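Gamma-glutamyltranspeptidase (PDB 6J3A) probably cleaves or transfers gamma-glutamyl groups, as an LmbA-like member of the gamma-glutamyltranspeptidase family within the Ntn-hydrolase superfamily. Local coordinates at residues Q278-L283 with A318-A323; A314-W319 with R478-L483; Q461-W464 with P470-L473. One frame throughout, in Å; residues are numbered along the deposited sequence.

Interaction 1. Residues Q278-L283 with A318-A323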
loop_
_atom_site.group_PDB
_atom_site.type_symbol
_atom_site.label_atom_id
_atom_site.label_comp_id
_atom_site.label_asym_id
_atom_site.label_seq_id
_atom_site.Cartn_x
_atom_site.Cartn_y
_atom_site.Cartn_z
ATOM N N GLN A 278 -5.987 15.179 25.402
ATOM C CA GLN A 278 -4.782 14.605 26.033
ATOM C C GLN A 278 -3.482 14.999 25.310
ATOM O O GLN A 278 -2.391 14.596 25.740
ATOM C CB GLN A 278 -4.862 13.070 26.115
ATOM C CG GLN A 278 -4.791 12.326 24.774
ATOM C CD GLN A 278 -4.582 10.819 24.911
ATOM O OE1 GLN A 278 -5.068 10.051 24.089
ATOM N NE2 GLN A 278 -3.837 10.394 25.930
ATOM N N GLY A 279 -3.596 15.751 24.214
ATOM C CA GLY A 279 -2.464 16.090 23.342
ATOM C C GLY A 279 -1.163 16.410 24.046
ATOM O O GLY A 279 -0.121 15.794 23.765
ATOM N N PRO A 280 -1.216 17.362 24.987
ATOM C CA PRO A 280 -0.043 17.758 25.754
ATOM C C PRO A 280 0.692 16.675 26.547
ATOM O O PRO A 280 1.842 16.900 26.916
ATOM C CB PRO A 280 -0.608 18.818 26.684
ATOM C CG PRO A 280 -1.671 19.466 25.865
ATOM C CD PRO A 280 -2.334 18.297 25.207
ATOM N N VAL A 281 0.068 15.521 26.783
ATOM C CA VAL A 281 0.716 14.444 27.528
ATOM C C VAL A 281 1.916 13.843 26.778
ATOM O O VAL A 281 2.844 13.320 27.409
ATOM C CB VAL A 281 -0.296 13.353 27.959
ATOM C CG1 VAL A 281 -0.518 12.297 26.879
ATOM C CG2 VAL A 281 0.166 12.684 29.245
ATOM N N LEU A 282 1.884 13.913 25.441
ATOM C CA LEU A 282 3.040 13.568 24.596
ATOM C C LEU A 282 4.182 14.549 24.869
ATOM O O LEU A 282 5.325 14.147 25.112
ATOM C CB LEU A 282 2.664 13.596 23.099
ATOM C CG LEU A 282 3.643 12.900 22.121
ATOM C CD1 LEU A 282 2.936 12.385 20.867
ATOM C CD2 LEU A 282 4.829 13.785 21.726
ATOM N N LEU A 283 3.844 15.837 24.836
ATOM C CA LEU A 283 4.795 16.906 25.105
ATOM C C LEU A 283 5.409 16.765 26.520
ATOM O O LEU A 283 6.615 16.927 26.688
ATOM C CB LEU A 283 4.136 18.285 24.901
ATOM C CG LEU A 283 3.378 18.572 23.588
ATOM C CD1 LEU A 283 2.783 19.972 23.519
ATOM C CD2 LEU A 283 4.305 18.386 22.412
ATOM N N ALA A 318 -4.856 14.632 36.736
ATOM C CA ALA A 318 -4.943 15.691 37.745
ATOM C C ALA A 318 -5.267 17.065 37.178
ATOM O O ALA A 318 -6.058 17.796 37.764
ATOM C CB ALA A 318 -3.646 15.763 38.536
ATOM N N TRP A 319 -4.651 17.412 36.053
ATOM C CA TRP A 319 -4.630 18.798 35.578
ATOM C C TRP A 319 -5.400 19.086 34.290
ATOM O O TRP A 319 -5.805 20.230 34.079
ATOM C CB TRP A 319 -3.174 19.283 35.463
ATOM C CG TRP A 319 -2.456 19.185 36.785
ATOM C CD1 TRP A 319 -1.441 18.334 37.116
ATOM C CD2 TRP A 319 -2.750 19.933 37.960
ATOM N NE1 TRP A 319 -1.068 18.522 38.421
ATOM C CE2 TRP A 319 -1.864 19.493 38.967
ATOM C CE3 TRP A 319 -3.680 20.943 38.262
ATOM C CZ2 TRP A 319 -1.876 20.030 40.257
ATOM C CZ3 TRP A 319 -3.701 21.473 39.538
ATOM C CH2 TRP A 319 -2.799 21.017 40.523
ATOM N N TYR A 320 -5.623 18.079 33.440
ATOM C CA TYR A 320 -6.182 18.346 32.096
ATOM C C TYR A 320 -7.692 18.388 32.114
ATOM O O TYR A 320 -8.346 17.738 32.932
ATOM C CB TYR A 320 -5.743 17.330 31.043
ATOM C CG TYR A 320 -4.274 17.335 30.659
ATOM C CD1 TYR A 320 -3.268 17.747 31.548
ATOM C CD2 TYR A 320 -3.877 16.859 29.407
ATOM C CE1 TYR A 320 -1.930 17.699 31.193
ATOM C CE2 TYR A 320 -2.537 16.808 29.048
ATOM C CZ TYR A 320 -1.568 17.226 29.947
ATOM O OH TYR A 320 -0.237 17.185 29.595
ATOM N N GLY A 321 -8.230 19.143 31.167
ATOM C CA GLY A 321 -9.666 19.326 31.046
ATOM C C GLY A 321 -9.995 20.677 30.455
ATOM O O GLY A 321 -9.105 21.416 30.028
ATOM N N ASP A 322 -11.289 20.982 30.413
ATOM C CA ASP A 322 -11.779 22.276 29.926
ATOM C C ASP A 322 -12.696 23.006 30.920
ATOM O O ASP A 322 -13.266 24.040 30.568
ATOM C CB ASP A 322 -12.519 22.080 28.602
ATOM C CG ASP A 322 -12.636 23.360 27.792
ATOM O OD1 ASP A 322 -11.662 24.151 27.744
ATOM O OD2 ASP A 322 -13.706 23.559 27.174
ATOM N N ALA A 323 -12.808 22.501 32.154
ATOM C CA ALA A 323 -13.614 23.156 33.200
ATOM C C ALA A 323 -12.798 24.091 34.105
ATOM O O ALA A 323 -13.329 24.622 35.090
ATOM C CB ALA A 323 -14.340 22.116 34.045
#
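Tyr320 lays its ring and hydroxyl on Pro280 and Val281 in a buried packing contact that joins the early part of helix 280-288 to the residue where the chain leaves helix 299-319. Its CG stands anti to its own carbonyl carbon (chi1 -67°), and this sends the ring across to the other segment. Ring and proline run alongside each other in opposite senses, with Pro280 CB 3.7 Å from Tyr320 CE2 in an oblique approach. Val281 comes in at the rim instead: its backbone N lies near the ring plane, and its CB is 4.3 Å from Tyr320 CE2. The hydroxyl ends up against the peptide link, Tyr320 OH lying 3.2 Å from Pro280 C. Although Val281 N is 3.3 Å from Tyr320 OH, the angle is too poor for a hydrogen bond, and that N-H is already given to Gln278 O at 2.8 Å. The hydroxyl instead pairs with Gln284 OE1, further along the same helix. The chemistry is thus divided: van der Waals packing on Pro280 and its peptide holds the ring, while the hydrogen bond of the buried hydroxyl goes to Gln284.

Interaction 2. Residues A314-W319 with R478-L483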
loop_
_atom_site.group_PDB
_atom_site.type_symbol
_atom_site.label_atom_id
_atom_site.label_comp_id
_atom_site.label_asym_id
_atom_site.label_seq_id
_atom_site.Cartn_x
_atom_site.Cartn_y
_atom_site.Cartn_z
ATOM N N ALA A 314 -0.486 10.798 34.962
ATOM C CA ALA A 314 -0.921 11.275 36.268
ATOM C C ALA A 314 -1.243 12.754 36.229
ATOM O O ALA A 314 -2.254 13.194 36.774
ATOM C CB ALA A 314 0.165 11.008 37.298
ATOM N N ASP A 315 -0.361 13.505 35.584
ATOM C CA ASP A 315 -0.538 14.947 35.417
ATOM C C ASP A 315 -1.723 15.231 34.504
ATOM O O ASP A 315 -2.486 16.149 34.763
ATOM C CB ASP A 315 0.739 15.612 34.874
ATOM C CG ASP A 315 1.735 16.007 35.980
ATOM O OD1 ASP A 315 1.400 15.934 37.192
ATOM O OD2 ASP A 315 2.869 16.421 35.617
ATOM N N ARG A 316 -1.875 14.428 33.448
ATOM C CA ARG A 316 -3.059 14.481 32.582
ATOM C C ARG A 316 -4.373 14.365 33.375
ATOM O O ARG A 316 -5.287 15.176 33.217
ATOM C CB ARG A 316 -2.998 13.386 31.529
ATOM C CG ARG A 316 -4.136 13.440 30.520
ATOM C CD ARG A 316 -4.262 12.156 29.726
ATOM N NE ARG A 316 -5.043 11.134 30.430
ATOM C CZ ARG A 316 -5.531 10.022 29.881
ATOM N NH1 ARG A 316 -6.227 9.167 30.624
ATOM N NH2 ARG A 316 -5.351 9.762 28.591
ATOM N N GLU A 317 -4.445 13.343 34.220
ATOM C CA GLU A 317 -5.626 13.092 35.044
ATOM C C GLU A 317 -5.909 14.201 36.055
ATOM O O GLU A 317 -7.057 14.622 36.233
ATOM C CB GLU A 317 -5.464 11.773 35.804
ATOM C CG GLU A 317 -6.730 11.319 36.523
ATOM C CD GLU A 317 -7.920 11.246 35.588
ATOM O OE1 GLU A 317 -7.791 10.620 34.517
ATOM O OE2 GLU A 317 -8.969 11.838 35.898
ATOM N N ALA A 318 -4.856 14.632 36.736
ATOM C CA ALA A 318 -4.943 15.691 37.745
ATOM C C ALA A 318 -5.267 17.065 37.178
ATOM O O ALA A 318 -6.058 17.796 37.764
ATOM C CB ALA A 318 -3.646 15.763 38.536
ATOM N N TRP A 319 -4.651 17.412 36.053
ATOM C CA TRP A 319 -4.630 18.798 35.578
ATOM C C TRP A 319 -5.400 19.086 34.290
ATOM O O TRP A 319 -5.805 20.230 34.079
ATOM C CB TRP A 319 -3.174 19.283 35.463
ATOM C CG TRP A 319 -2.456 19.185 36.785
ATOM C CD1 TRP A 319 -1.441 18.334 37.116
ATOM C CD2 TRP A 319 -2.750 19.933 37.960
ATOM N NE1 TRP A 319 -1.068 18.522 38.421
ATOM C CE2 TRP A 319 -1.864 19.493 38.967
ATOM C CE3 TRP A 319 -3.680 20.943 38.262
ATOM C CZ2 TRP A 319 -1.876 20.030 40.257
ATOM C CZ3 TRP A 319 -3.701 21.473 39.538
ATOM C CH2 TRP A 319 -2.799 21.017 40.523
ATOM N N ARG A 478 -15.767 21.326 26.750
ATOM C CA ARG A 478 -15.395 20.071 26.102
ATOM C C ARG A 478 -15.046 19.042 27.144
ATOM O O ARG A 478 -14.424 19.370 28.147
ATOM C CB ARG A 478 -14.166 20.190 25.210
ATOM C CG ARG A 478 -14.290 21.147 24.042
ATOM C CD ARG A 478 -13.658 22.464 24.407
ATOM N NE ARG A 478 -12.769 22.981 23.388
ATOM C CZ ARG A 478 -11.761 23.826 23.614
ATOM N NH1 ARG A 478 -11.019 24.227 22.600
ATOM N NH2 ARG A 478 -11.466 24.267 24.834
ATOM N N PRO A 479 -15.404 17.781 26.893
ATOM C CA PRO A 479 -14.807 16.758 27.730
ATOM C C PRO A 479 -13.323 16.620 27.400
ATOM O O PRO A 479 -12.856 17.034 26.320
ATOM C CB PRO A 479 -15.563 15.493 27.327
ATOM C CG PRO A 479 -15.956 15.733 25.916
ATOM C CD PRO A 479 -16.185 17.207 25.783
ATOM N N ARG A 480 -12.598 16.031 28.333
ATOM C CA ARG A 480 -11.190 15.769 28.142
ATOM C C ARG A 480 -11.032 14.616 27.156
ATOM O O ARG A 480 -11.197 13.453 27.517
ATOM C CB ARG A 480 -10.541 15.455 29.479
ATOM C CG ARG A 480 -9.041 15.603 29.483
ATOM C CD ARG A 480 -8.393 14.256 29.634
ATOM N NE ARG A 480 -8.492 13.763 31.004
ATOM C CZ ARG A 480 -8.592 12.482 31.361
ATOM N NH1 ARG A 480 -8.658 12.181 32.654
ATOM N NH2 ARG A 480 -8.651 11.498 30.451
ATOM N N THR A 481 -10.698 14.952 25.912
ATOM C CA THR A 481 -10.831 14.019 24.778
ATOM C C THR A 481 -9.515 13.291 24.473
ATOM O O THR A 481 -8.433 13.889 24.574
ATOM C CB THR A 481 -11.400 14.747 23.532
ATOM O OG1 THR A 481 -11.773 13.794 22.534
ATOM C CG2 THR A 481 -10.428 15.758 22.937
ATOM N N THR A 482 -9.611 12.002 24.127
ATOM C CA THR A 482 -8.417 11.189 23.802
ATOM C C THR A 482 -7.814 11.487 22.418
ATOM O O THR A 482 -6.667 11.131 22.149
ATOM C CB THR A 482 -8.694 9.678 23.894
ATOM O OG1 THR A 482 -9.919 9.368 23.220
ATOM C CG2 THR A 482 -8.770 9.250 25.347
ATOM N N LEU A 483 -8.591 12.157 21.569
ATOM C CA LEU A 483 -8.238 12.420 20.179
ATOM C C LEU A 483 -7.093 13.414 20.101
ATOM O O LEU A 483 -7.211 14.540 20.580
ATOM C CB LEU A 483 -9.454 12.968 19.431
ATOM C CG LEU A 483 -10.772 12.199 19.652
ATOM C CD1 LEU A 483 -11.833 12.722 18.695
ATOM C CD2 LEU A 483 -10.606 10.678 19.554
#
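The guanidinium groups of Arg316 and Arg480 lie face over face, their planes only 28° apart and displaced so that each covers the rim of the other. Arg480 NH2 sits 3.2 Å above the plane of the Arg316 group, and Arg316 NE occupies one face of the Arg480 group. At the edge of the Arg480 group, near its plane, comes the carboxylate of Glu317, turned 76° from the guanidinium. The salt bridge made there is short, with Arg480 NH1 2.6 Å from Glu317 OE1, but as a hydrogen bond it is weak, bent to 120° at the proton.

Such a stack is a familiar way of packing two arginines, provided anions attend them. Arg316 NH1 and Arg480 NH2, 3.4 Å apart, are both donors and cannot bond to each other. Glu317 serves Arg480, Asp504 forms a salt bridge with Arg316 NH2, and the two carboxylates probably offset the crowded positive charge. Glu317 reaches its place because its chain folds back about the middle bond, CB to CG. The Arg480 chain is bent twice along its length, and its head comes across both helix side chains at about a right angle. Its NE, buried here, has no partner in the model.

The arginine pair bridges the final turn of helix 299-319 and the irregular chain that leads into strand 486-490. Further along the same loop, Arg478 forms a salt bridge with Glu258 of strand 256-265, while Asp504 lies just ahead of helix 506-519.

Interaction 3. Residues Q461-W464 with P470-L473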
loop_
_atom_site.group_PDB
_atom_site.type_symbol
_atom_site.label_atom_id
_atom_site.label_comp_id
_atom_site.label_asym_id
_atom_site.label_seq_id
_atom_site.Cartn_x
_atom_site.Cartn_y
_atom_site.Cartn_z
ATOM N N GLN A 461 -18.619 10.704 28.276
ATOM C CA GLN A 461 -18.195 9.602 29.137
ATOM C C GLN A 461 -16.854 9.807 29.821
ATOM O O GLN A 461 -16.583 9.183 30.840
ATOM C CB GLN A 461 -18.211 8.273 28.378
ATOM C CG GLN A 461 -16.987 7.960 27.544
ATOM C CD GLN A 461 -17.115 6.610 26.885
ATOM O OE1 GLN A 461 -16.835 5.577 27.501
ATOM N NE2 GLN A 461 -17.562 6.603 25.635
ATOM N N MET A 462 -16.024 10.673 29.247
ATOM C CA MET A 462 -14.683 10.939 29.745
ATOM C C MET A 462 -14.597 12.004 30.840
ATOM O O MET A 462 -13.558 12.133 31.488
ATOM C CB MET A 462 -13.796 11.320 28.563
ATOM C CG MET A 462 -13.872 10.309 27.421
ATOM S SD MET A 462 -12.465 10.369 26.307
ATOM C CE MET A 462 -12.705 8.826 25.455
ATOM N N THR A 463 -15.680 12.742 31.061
ATOM C CA THR A 463 -15.765 13.695 32.167
ATOM C C THR A 463 -16.014 12.963 33.478
ATOM O O THR A 463 -16.234 11.751 33.503
ATOM C CB THR A 463 -16.930 14.669 31.970
ATOM O OG1 THR A 463 -18.152 13.927 31.912
ATOM C CG2 THR A 463 -16.763 15.469 30.699
ATOM N N TRP A 464 -15.990 13.723 34.564
ATOM C CA TRP A 464 -16.301 13.204 35.888
ATOM C C TRP A 464 -17.581 13.796 36.463
ATOM O O TRP A 464 -17.815 15.006 36.354
ATOM C CB TRP A 464 -15.163 13.527 36.835
ATOM C CG TRP A 464 -13.896 12.806 36.547
ATOM C CD1 TRP A 464 -12.699 13.364 36.218
ATOM C CD2 TRP A 464 -13.687 11.389 36.590
ATOM N NE1 TRP A 464 -11.750 12.387 36.058
ATOM C CE2 TRP A 464 -12.324 11.162 36.280
ATOM C CE3 TRP A 464 -14.512 10.290 36.874
ATOM C CZ2 TRP A 464 -11.761 9.875 36.237
ATOM C CZ3 TRP A 464 -13.948 9.004 36.835
ATOM C CH2 TRP A 464 -12.584 8.815 36.513
ATOM N N PRO A 470 -10.745 19.963 36.952
ATOM C CA PRO A 470 -10.499 20.453 35.582
ATOM C C PRO A 470 -11.351 19.760 34.504
ATOM O O PRO A 470 -11.712 20.399 33.504
ATOM C CB PRO A 470 -9.005 20.150 35.349
ATOM C CG PRO A 470 -8.415 19.880 36.684
ATOM C CD PRO A 470 -9.526 19.381 37.555
ATOM N N ASN A 471 -11.644 18.472 34.723
ATOM C CA ASN A 471 -12.502 17.640 33.841
ATOM C C ASN A 471 -13.872 17.239 34.460
ATOM O O ASN A 471 -14.411 16.167 34.166
ATOM C CB ASN A 471 -11.722 16.370 33.440
ATOM C CG ASN A 471 -12.347 15.620 32.270
ATOM O OD1 ASN A 471 -12.928 16.219 31.364
ATOM N ND2 ASN A 471 -12.215 14.296 32.287
ATOM N N SER A 472 -14.421 18.106 35.309
ATOM C CA SER A 472 -15.777 17.965 35.839
ATOM C C SER A 472 -16.722 18.185 34.688
ATOM O O SER A 472 -16.500 19.102 33.898
ATOM C CB SER A 472 -16.074 19.041 36.897
ATOM O OG SER A 472 -15.434 18.772 38.135
ATOM N N LEU A 473 -17.768 17.365 34.592
ATOM C CA LEU A 473 -18.790 17.548 33.567
ATOM C C LEU A 473 -19.358 18.956 33.706
ATOM O O LEU A 473 -19.863 19.325 34.768
ATOM C CB LEU A 473 -19.896 16.504 33.705
ATOM C CG LEU A 473 -21.118 16.702 32.791
ATOM C CD1 LEU A 473 -20.727 16.669 31.317
ATOM C CD2 LEU A 473 -22.192 15.668 33.091
#
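Asn471 is swung out by a chi1 of -165°, which carries CG to the far side from its own N and extends the amide toward residues 461-464, where ND2 donates to Met462 O at 2.7 Å. The bond is bent, 133° at the proton, and the donor is tilted out of the carbonyl plane. The first torsion of Thr463 tucks OG1 in over its own backbone, 3.6 Å from Leu473 CB, while Leu460 O supplies its polar partner. The backbones themselves form a single bridge, Trp464 with Ser472, within the long loop between strands 454-455 and 486-490. Trp464 N donates to Asn471 O at 2.9 Å, and Trp464 O accepts from Leu473 N, also at 2.9 Å and nearly straight. The two bonds flank Ser472 in the pattern of a parallel bridge, which closes a short irregular loop rather than a hairpin. Trp464 crosses Asn471 at about a right angle, indole and amide planes 74° apart, and its CD1 lies 3.9 Å from Asn471 O. Its NE1 binds Glu317 OE2, and Arg550 makes a cation-pi contact with the ring. Asn471 OD1 accepts from Arg480 N, so both ends of the amide are occupied, and Leu473 packs on Val87 and Tyr90 of helix 87-92.

How the interactions relate
From the N terminus, residues 278-283 come first, and interaction 1 closes a largely helical loop when the chain returns at 318-323. Interaction 2 starts on the end of the same helix 299-319, sharing Ala318 and Trp319, and spans a far longer excursion before 478-483 comes back. Interaction 3, a tight local loop, lies wholly within that excursion, and Arg480 N with Asn471 OD1 joins it to interaction 2. The centres of interactions 1 and 2 are about 4 Å apart, joined by Gln278 N to Thr481 O and by the Asp322–Arg478 salt bridge. Ala323 N and Pro470 O connect interaction 1 with interaction 3. Together the three contacts tie two helices to the loop preceding strand 486-490.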